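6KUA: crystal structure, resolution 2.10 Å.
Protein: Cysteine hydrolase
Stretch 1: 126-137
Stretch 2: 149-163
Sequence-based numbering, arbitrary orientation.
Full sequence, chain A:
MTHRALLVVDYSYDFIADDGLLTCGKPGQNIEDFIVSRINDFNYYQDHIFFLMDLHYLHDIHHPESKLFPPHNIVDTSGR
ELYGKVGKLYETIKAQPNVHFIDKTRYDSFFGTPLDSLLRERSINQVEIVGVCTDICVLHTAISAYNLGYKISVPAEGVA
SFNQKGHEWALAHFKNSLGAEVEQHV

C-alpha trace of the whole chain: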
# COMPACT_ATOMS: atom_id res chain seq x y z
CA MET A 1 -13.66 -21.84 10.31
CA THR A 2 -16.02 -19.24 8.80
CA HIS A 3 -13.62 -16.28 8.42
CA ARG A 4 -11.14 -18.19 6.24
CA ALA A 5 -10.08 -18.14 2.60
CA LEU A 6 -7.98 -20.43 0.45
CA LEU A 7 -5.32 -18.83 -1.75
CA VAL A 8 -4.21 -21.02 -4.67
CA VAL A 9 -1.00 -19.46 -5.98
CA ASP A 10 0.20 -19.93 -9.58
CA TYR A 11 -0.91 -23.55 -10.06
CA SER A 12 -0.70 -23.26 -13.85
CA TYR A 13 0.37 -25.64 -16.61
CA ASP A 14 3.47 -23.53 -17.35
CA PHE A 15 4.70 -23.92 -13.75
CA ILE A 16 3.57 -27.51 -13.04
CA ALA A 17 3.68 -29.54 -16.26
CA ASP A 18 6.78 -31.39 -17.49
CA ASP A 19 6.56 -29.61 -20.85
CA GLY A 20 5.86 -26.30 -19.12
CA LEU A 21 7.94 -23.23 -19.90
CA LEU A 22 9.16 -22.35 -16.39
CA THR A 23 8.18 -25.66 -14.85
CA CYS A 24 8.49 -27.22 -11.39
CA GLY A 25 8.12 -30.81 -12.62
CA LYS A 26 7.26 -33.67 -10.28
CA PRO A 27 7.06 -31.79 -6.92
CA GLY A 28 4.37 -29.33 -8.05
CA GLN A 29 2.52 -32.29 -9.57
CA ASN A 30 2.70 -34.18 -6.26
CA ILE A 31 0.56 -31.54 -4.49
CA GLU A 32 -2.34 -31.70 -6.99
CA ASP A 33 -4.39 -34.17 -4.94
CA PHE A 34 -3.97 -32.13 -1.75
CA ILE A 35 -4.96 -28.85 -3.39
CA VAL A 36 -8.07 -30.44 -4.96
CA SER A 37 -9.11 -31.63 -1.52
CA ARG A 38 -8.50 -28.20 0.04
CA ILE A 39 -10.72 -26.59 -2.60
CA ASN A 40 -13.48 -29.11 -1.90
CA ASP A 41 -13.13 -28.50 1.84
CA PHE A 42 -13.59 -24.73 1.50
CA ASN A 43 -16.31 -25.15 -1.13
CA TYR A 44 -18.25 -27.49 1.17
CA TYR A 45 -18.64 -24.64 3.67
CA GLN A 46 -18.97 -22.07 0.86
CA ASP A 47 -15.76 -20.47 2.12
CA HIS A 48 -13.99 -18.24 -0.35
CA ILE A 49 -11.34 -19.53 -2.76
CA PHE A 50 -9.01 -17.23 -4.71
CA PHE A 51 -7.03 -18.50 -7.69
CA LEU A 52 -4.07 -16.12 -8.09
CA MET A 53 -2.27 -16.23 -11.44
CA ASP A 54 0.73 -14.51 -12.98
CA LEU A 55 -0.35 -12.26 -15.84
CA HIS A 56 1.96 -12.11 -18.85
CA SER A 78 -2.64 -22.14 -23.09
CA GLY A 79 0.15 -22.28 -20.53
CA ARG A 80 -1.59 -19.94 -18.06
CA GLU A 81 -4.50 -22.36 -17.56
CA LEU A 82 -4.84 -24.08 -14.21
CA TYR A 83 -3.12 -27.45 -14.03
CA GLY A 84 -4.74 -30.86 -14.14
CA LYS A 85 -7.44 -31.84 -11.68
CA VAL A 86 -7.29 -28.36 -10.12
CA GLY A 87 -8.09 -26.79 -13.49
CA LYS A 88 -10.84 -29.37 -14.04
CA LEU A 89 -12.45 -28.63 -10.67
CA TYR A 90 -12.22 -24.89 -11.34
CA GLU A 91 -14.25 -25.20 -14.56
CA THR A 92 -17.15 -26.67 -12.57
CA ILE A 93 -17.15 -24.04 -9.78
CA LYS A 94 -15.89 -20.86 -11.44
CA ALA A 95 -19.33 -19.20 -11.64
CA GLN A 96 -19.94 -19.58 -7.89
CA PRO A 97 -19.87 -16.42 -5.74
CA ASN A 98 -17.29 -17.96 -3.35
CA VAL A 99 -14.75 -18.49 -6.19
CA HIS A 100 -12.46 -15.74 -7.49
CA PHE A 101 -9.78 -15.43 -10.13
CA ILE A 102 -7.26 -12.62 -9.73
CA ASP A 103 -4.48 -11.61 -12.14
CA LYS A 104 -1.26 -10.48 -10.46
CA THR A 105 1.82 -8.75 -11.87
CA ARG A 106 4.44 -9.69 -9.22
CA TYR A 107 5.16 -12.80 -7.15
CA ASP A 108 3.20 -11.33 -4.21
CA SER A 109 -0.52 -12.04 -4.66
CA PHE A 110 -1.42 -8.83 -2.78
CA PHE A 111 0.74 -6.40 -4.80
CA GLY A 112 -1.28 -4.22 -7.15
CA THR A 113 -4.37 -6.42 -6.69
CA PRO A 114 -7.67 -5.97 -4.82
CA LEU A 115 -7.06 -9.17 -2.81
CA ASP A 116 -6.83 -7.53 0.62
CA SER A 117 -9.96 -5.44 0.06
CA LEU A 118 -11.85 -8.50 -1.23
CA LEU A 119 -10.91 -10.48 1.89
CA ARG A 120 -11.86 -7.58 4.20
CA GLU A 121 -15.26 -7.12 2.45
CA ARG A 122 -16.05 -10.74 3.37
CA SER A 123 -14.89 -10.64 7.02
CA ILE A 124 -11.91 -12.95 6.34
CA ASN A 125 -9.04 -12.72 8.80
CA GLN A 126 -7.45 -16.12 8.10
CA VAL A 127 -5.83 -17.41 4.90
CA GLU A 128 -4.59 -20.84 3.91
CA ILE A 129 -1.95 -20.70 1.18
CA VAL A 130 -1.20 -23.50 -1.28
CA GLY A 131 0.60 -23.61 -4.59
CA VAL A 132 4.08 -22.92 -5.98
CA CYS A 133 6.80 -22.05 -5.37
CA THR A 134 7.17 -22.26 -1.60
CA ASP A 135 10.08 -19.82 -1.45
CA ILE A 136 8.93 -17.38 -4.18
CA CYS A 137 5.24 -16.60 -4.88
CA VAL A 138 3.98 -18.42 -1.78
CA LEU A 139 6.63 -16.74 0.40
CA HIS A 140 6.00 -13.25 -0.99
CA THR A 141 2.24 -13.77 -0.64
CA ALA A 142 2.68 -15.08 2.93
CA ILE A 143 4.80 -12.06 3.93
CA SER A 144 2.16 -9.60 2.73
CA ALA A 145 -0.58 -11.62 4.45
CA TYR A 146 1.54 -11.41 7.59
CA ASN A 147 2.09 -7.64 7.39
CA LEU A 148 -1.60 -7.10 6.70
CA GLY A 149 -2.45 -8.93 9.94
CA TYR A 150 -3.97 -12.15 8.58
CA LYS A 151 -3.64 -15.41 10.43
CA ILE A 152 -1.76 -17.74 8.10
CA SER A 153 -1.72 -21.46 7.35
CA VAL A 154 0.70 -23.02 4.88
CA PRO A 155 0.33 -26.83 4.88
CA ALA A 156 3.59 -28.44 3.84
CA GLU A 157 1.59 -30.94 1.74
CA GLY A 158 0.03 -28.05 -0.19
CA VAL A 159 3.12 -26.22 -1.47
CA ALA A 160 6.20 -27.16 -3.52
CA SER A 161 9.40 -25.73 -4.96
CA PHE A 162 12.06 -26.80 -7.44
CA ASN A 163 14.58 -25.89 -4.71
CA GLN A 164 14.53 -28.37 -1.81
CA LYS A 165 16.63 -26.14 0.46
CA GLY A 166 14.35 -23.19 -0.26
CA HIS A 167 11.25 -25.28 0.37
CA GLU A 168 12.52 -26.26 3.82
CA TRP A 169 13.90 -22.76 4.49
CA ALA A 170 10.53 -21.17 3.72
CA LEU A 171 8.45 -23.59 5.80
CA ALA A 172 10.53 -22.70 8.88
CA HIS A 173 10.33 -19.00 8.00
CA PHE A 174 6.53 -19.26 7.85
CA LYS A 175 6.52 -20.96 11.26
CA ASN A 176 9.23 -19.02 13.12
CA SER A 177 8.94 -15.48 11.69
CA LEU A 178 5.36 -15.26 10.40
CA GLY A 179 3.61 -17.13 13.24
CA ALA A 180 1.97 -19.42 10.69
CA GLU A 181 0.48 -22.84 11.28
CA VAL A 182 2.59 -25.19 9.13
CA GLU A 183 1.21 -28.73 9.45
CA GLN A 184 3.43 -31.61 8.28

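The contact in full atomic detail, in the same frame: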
# COMPACT_ATOMS: atom_id res chain seq x y z
N GLN A 126 -8.29 -14.93 8.06
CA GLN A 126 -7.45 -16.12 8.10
C GLN A 126 -7.30 -16.66 6.69
O GLN A 126 -8.30 -16.85 5.98
CB GLN A 126 -8.09 -17.15 9.04
CG GLN A 126 -7.58 -18.56 8.94
CD GLN A 126 -8.17 -19.45 10.03
OE1 GLN A 126 -9.30 -19.93 9.91
NE2 GLN A 126 -7.41 -19.65 11.11
N VAL A 127 -6.06 -16.88 6.24
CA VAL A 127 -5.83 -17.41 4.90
C VAL A 127 -5.05 -18.70 5.00
O VAL A 127 -4.16 -18.85 5.85
CB VAL A 127 -5.12 -16.40 3.96
CG1 VAL A 127 -5.93 -15.12 3.86
CG2 VAL A 127 -3.67 -16.14 4.42
N GLU A 128 -5.39 -19.64 4.14
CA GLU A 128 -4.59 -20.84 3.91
C GLU A 128 -3.97 -20.72 2.53
O GLU A 128 -4.66 -20.40 1.56
CB GLU A 128 -5.46 -22.09 4.02
CG GLU A 128 -4.69 -23.39 3.92
CD GLU A 128 -5.59 -24.60 4.20
OE1 GLU A 128 -6.49 -24.52 5.06
OE2 GLU A 128 -5.38 -25.64 3.52
N ILE A 129 -2.66 -20.95 2.42
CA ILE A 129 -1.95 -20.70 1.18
C ILE A 129 -1.38 -22.00 0.64
O ILE A 129 -0.59 -22.67 1.31
CB ILE A 129 -0.83 -19.67 1.35
CG1 ILE A 129 -1.36 -18.42 2.04
CG2 ILE A 129 -0.30 -19.29 -0.02
CD1 ILE A 129 -0.23 -17.42 2.36
N VAL A 130 -1.72 -22.32 -0.61
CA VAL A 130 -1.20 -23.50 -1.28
C VAL A 130 -0.72 -23.07 -2.65
O VAL A 130 -1.09 -22.02 -3.18
CB VAL A 130 -2.26 -24.61 -1.38
CG1 VAL A 130 -2.83 -24.93 0.01
CG2 VAL A 130 -3.38 -24.21 -2.36
N GLY A 131 0.13 -23.91 -3.25
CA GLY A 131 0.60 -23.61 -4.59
C GLY A 131 2.10 -23.64 -4.71
O GLY A 131 2.77 -24.36 -3.95
N VAL A 132 2.65 -22.89 -5.66
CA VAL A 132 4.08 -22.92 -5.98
C VAL A 132 4.54 -21.50 -6.27
O VAL A 132 3.74 -20.62 -6.58
CB VAL A 132 4.39 -23.83 -7.19
CG1 VAL A 132 3.95 -25.28 -6.92
CG2 VAL A 132 3.76 -23.26 -8.46
N CYS A 133 5.85 -21.24 -6.12
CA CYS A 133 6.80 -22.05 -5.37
C CYS A 133 6.84 -21.60 -3.93
O CYS A 133 6.59 -20.42 -3.65
CB CYS A 133 8.22 -21.95 -5.95
SG CYS A 133 8.38 -22.48 -7.62
N THR A 134 7.17 -22.53 -3.03
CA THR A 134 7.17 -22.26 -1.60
C THR A 134 7.98 -21.01 -1.26
O THR A 134 7.54 -20.18 -0.47
CB THR A 134 7.75 -23.46 -0.85
OG1 THR A 134 7.36 -24.66 -1.52
CG2 THR A 134 7.27 -23.50 0.58
N ASP A 135 9.17 -20.88 -1.84
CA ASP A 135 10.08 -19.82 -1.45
C ASP A 135 10.07 -18.65 -2.43
O ASP A 135 10.97 -17.80 -2.37
CB ASP A 135 11.51 -20.38 -1.29
CG ASP A 135 12.04 -21.01 -2.58
OD1 ASP A 135 11.25 -21.67 -3.30
OD2 ASP A 135 13.23 -20.84 -2.90
N ILE A 136 9.08 -18.57 -3.33
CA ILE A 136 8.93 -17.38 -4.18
C ILE A 136 7.51 -16.81 -4.02
O ILE A 136 7.26 -16.01 -3.12
CB ILE A 136 9.28 -17.68 -5.65
CG1 ILE A 136 10.59 -18.47 -5.71
CG2 ILE A 136 9.42 -16.38 -6.46
CD1 ILE A 136 11.09 -18.80 -7.08
N CYS A 137 6.58 -17.21 -4.90
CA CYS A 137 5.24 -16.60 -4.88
C CYS A 137 4.50 -16.88 -3.57
O CYS A 137 3.81 -15.99 -3.05
CB CYS A 137 4.42 -17.10 -6.06
SG CYS A 137 5.08 -16.46 -7.61
N GLY A 149 -1.80 -8.50 8.72
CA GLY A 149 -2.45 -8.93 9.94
C GLY A 149 -3.37 -10.12 9.79
O GLY A 149 -4.22 -10.33 10.64
N TYR A 150 -3.23 -10.91 8.72
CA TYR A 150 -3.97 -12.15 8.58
C TYR A 150 -3.32 -13.26 9.37
O TYR A 150 -2.09 -13.34 9.46
CB TYR A 150 -4.05 -12.57 7.11
CG TYR A 150 -4.92 -11.67 6.32
CD1 TYR A 150 -6.29 -11.86 6.30
CD2 TYR A 150 -4.38 -10.61 5.60
CE1 TYR A 150 -7.11 -11.02 5.59
CE2 TYR A 150 -5.19 -9.77 4.87
CZ TYR A 150 -6.55 -9.98 4.86
OH TYR A 150 -7.37 -9.14 4.14
N LYS A 151 -4.15 -14.13 9.94
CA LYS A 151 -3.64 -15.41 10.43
C LYS A 151 -3.38 -16.30 9.22
O LYS A 151 -4.12 -16.25 8.23
CB LYS A 151 -4.65 -16.08 11.38
CG LYS A 151 -5.26 -15.14 12.43
CD LYS A 151 -6.34 -15.85 13.28
CE LYS A 151 -6.93 -14.90 14.35
NZ LYS A 151 -8.06 -15.52 15.14
N ILE A 152 -2.32 -17.10 9.28
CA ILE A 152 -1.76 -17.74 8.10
C ILE A 152 -1.60 -19.23 8.34
O ILE A 152 -1.07 -19.65 9.37
CB ILE A 152 -0.39 -17.14 7.73
CG1 ILE A 152 -0.51 -15.65 7.40
CG2 ILE A 152 0.21 -17.92 6.58
CD1 ILE A 152 0.83 -14.97 7.24
N SER A 153 -1.98 -20.03 7.35
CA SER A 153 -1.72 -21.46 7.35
C SER A 153 -1.08 -21.84 6.03
O SER A 153 -1.61 -21.53 4.96
CB SER A 153 -3.01 -22.26 7.59
OG SER A 153 -2.72 -23.63 7.75
N VAL A 154 0.08 -22.49 6.10
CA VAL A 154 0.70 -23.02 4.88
C VAL A 154 1.00 -24.50 5.09
O VAL A 154 2.05 -24.85 5.65
CB VAL A 154 1.97 -22.26 4.49
CG1 VAL A 154 2.47 -22.77 3.15
CG2 VAL A 154 1.71 -20.76 4.43
N PRO A 155 0.10 -25.40 4.67
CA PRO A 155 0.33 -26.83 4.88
C PRO A 155 1.47 -27.31 4.00
O PRO A 155 1.48 -27.04 2.80
CB PRO A 155 -1.01 -27.47 4.48
CG PRO A 155 -1.61 -26.50 3.54
CD PRO A 155 -1.20 -25.13 4.05
N ALA A 156 2.42 -28.01 4.60
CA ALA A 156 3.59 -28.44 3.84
C ALA A 156 3.21 -29.38 2.70
O ALA A 156 3.95 -29.47 1.71
CB ALA A 156 4.60 -29.11 4.77
N GLU A 157 2.09 -30.08 2.81
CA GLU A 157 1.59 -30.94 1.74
C GLU A 157 0.95 -30.15 0.60
O GLU A 157 0.61 -30.75 -0.43
CB GLU A 157 0.56 -31.92 2.30
CG GLU A 157 1.08 -33.31 2.65
CD GLU A 157 -0.03 -34.38 2.55
OE1 GLU A 157 -0.13 -35.05 1.48
OE2 GLU A 157 -0.80 -34.54 3.53
N GLY A 158 0.76 -28.84 0.77
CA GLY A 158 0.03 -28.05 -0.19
C GLY A 158 0.88 -27.08 -0.99
O GLY A 158 0.35 -26.33 -1.82
N VAL A 159 2.20 -27.10 -0.78
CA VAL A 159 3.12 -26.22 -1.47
C VAL A 159 4.33 -27.02 -1.95
O VAL A 159 4.64 -28.08 -1.42
CB VAL A 159 3.57 -25.04 -0.57
CG1 VAL A 159 2.40 -24.07 -0.32
CG2 VAL A 159 4.12 -25.58 0.76
N ALA A 160 5.01 -26.50 -2.98
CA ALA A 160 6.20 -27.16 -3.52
C ALA A 160 7.14 -26.15 -4.16
O ALA A 160 6.72 -25.08 -4.62
CB ALA A 160 5.83 -28.22 -4.56
N SER A 161 8.42 -26.51 -4.23
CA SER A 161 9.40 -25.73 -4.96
C SER A 161 10.35 -26.64 -5.74
O SER A 161 10.52 -27.82 -5.40
CB SER A 161 10.22 -24.83 -4.02
OG SER A 161 11.10 -24.01 -4.77
N PHE A 162 10.98 -26.08 -6.77
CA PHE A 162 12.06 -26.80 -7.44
C PHE A 162 13.31 -26.87 -6.58
O PHE A 162 14.20 -27.69 -6.84
CB PHE A 162 12.40 -26.14 -8.79
CG PHE A 162 12.73 -24.67 -8.69
CD1 PHE A 162 14.03 -24.25 -8.39
CD2 PHE A 162 11.76 -23.70 -8.92
CE1 PHE A 162 14.34 -22.89 -8.30
CE2 PHE A 162 12.06 -22.35 -8.84
CZ PHE A 162 13.36 -21.94 -8.53
N ASN A 163 13.40 -26.03 -5.55
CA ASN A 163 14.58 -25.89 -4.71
C ASN A 163 14.25 -26.50 -3.35
O ASN A 163 13.50 -25.92 -2.57
CB ASN A 163 14.96 -24.42 -4.59
CG ASN A 163 16.14 -24.17 -3.69
OD1 ASN A 163 16.73 -25.11 -3.13
ND2 ASN A 163 16.52 -22.90 -3.55

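Neighbouring parallel strands are commonly held together by a ladder of backbone hydrogen bonds whose side chains are sorted onto two faces, and the pairing of residues 126-137 with 149-163 in this cysteine hydrolase is an instructive case, because the ladder is interrupted and then resumed. Its apolar centre lies on the face that carries Val 127 and Ile 152. There Val 127 CG2 lies 4.4 Å from Ile 152 CG1, and Val 127 CG1 is 4.1 Å from Tyr 150 CD1. The same cluster continues through Ile 129, whose CD1 approaches Ile 152 CG2 at 4.3 Å and whose CB lies 4.1 Å from Val 154 CG2. Further along, Thr 134 CG2 meets Val 159 CG2 at 3.8 Å. These are van der Waals contacts between buried side chains, which gain by leaving water.

The backbone beneath them runs parallel, the two strand axes inclined by 24°. In parallel pairing one residue can use both its N and its O toward the partner strand, and Val 127 does so: its N donates to Lys 151 O (2.8 Å) and its O accepts from Ser 153 N (2.9 Å). Ile 129 N then donates to Ser 153 O at 2.8 Å. After Val 154 the second stretch leaves the register in a loop, closed by a bond from Gly 158 N to Pro 155 O (2.8 Å). Pairing resumes where Gly 131 N donates to Gly 158 O, also at 2.8 Å. Two glycines mark this junction. A CB on Gly 158 would clash with Val 130 CG1, while the positive phi of Gly 131 would jam a CB against the preceding carbonyl. Beyond it the ladder loosens: Ala 160 N reaches Gly 131 O at 3.2 Å with a bent geometry.

On the other face, Gln 126 and Lys 151 sit side by side, their CB atoms 4.3 Å apart, before the lysine chain leads away. Glu 128 CG likewise packs 4.2 Å from Ser 153 CB.

At the far end, a cis peptide precedes Cys 133, which opens a type I turn ending at Ile 136. Thr 134 N donates to Ala 160 O (3.0 Å), tying this turn to the second stretch. Cys 133 SG lies 3.8 Å from Phe 162 CD2, an oblique sulfur-aromatic approach. The polar edge is reached at Ser 161, whose OG donates to Asp 135 OD1 at 2.8 Å and accepts from Asn 163 N at 3.2 Å, so one hydroxyl links the carboxylate of Asp 135 to the backbone of Asn 163 in its own stretch.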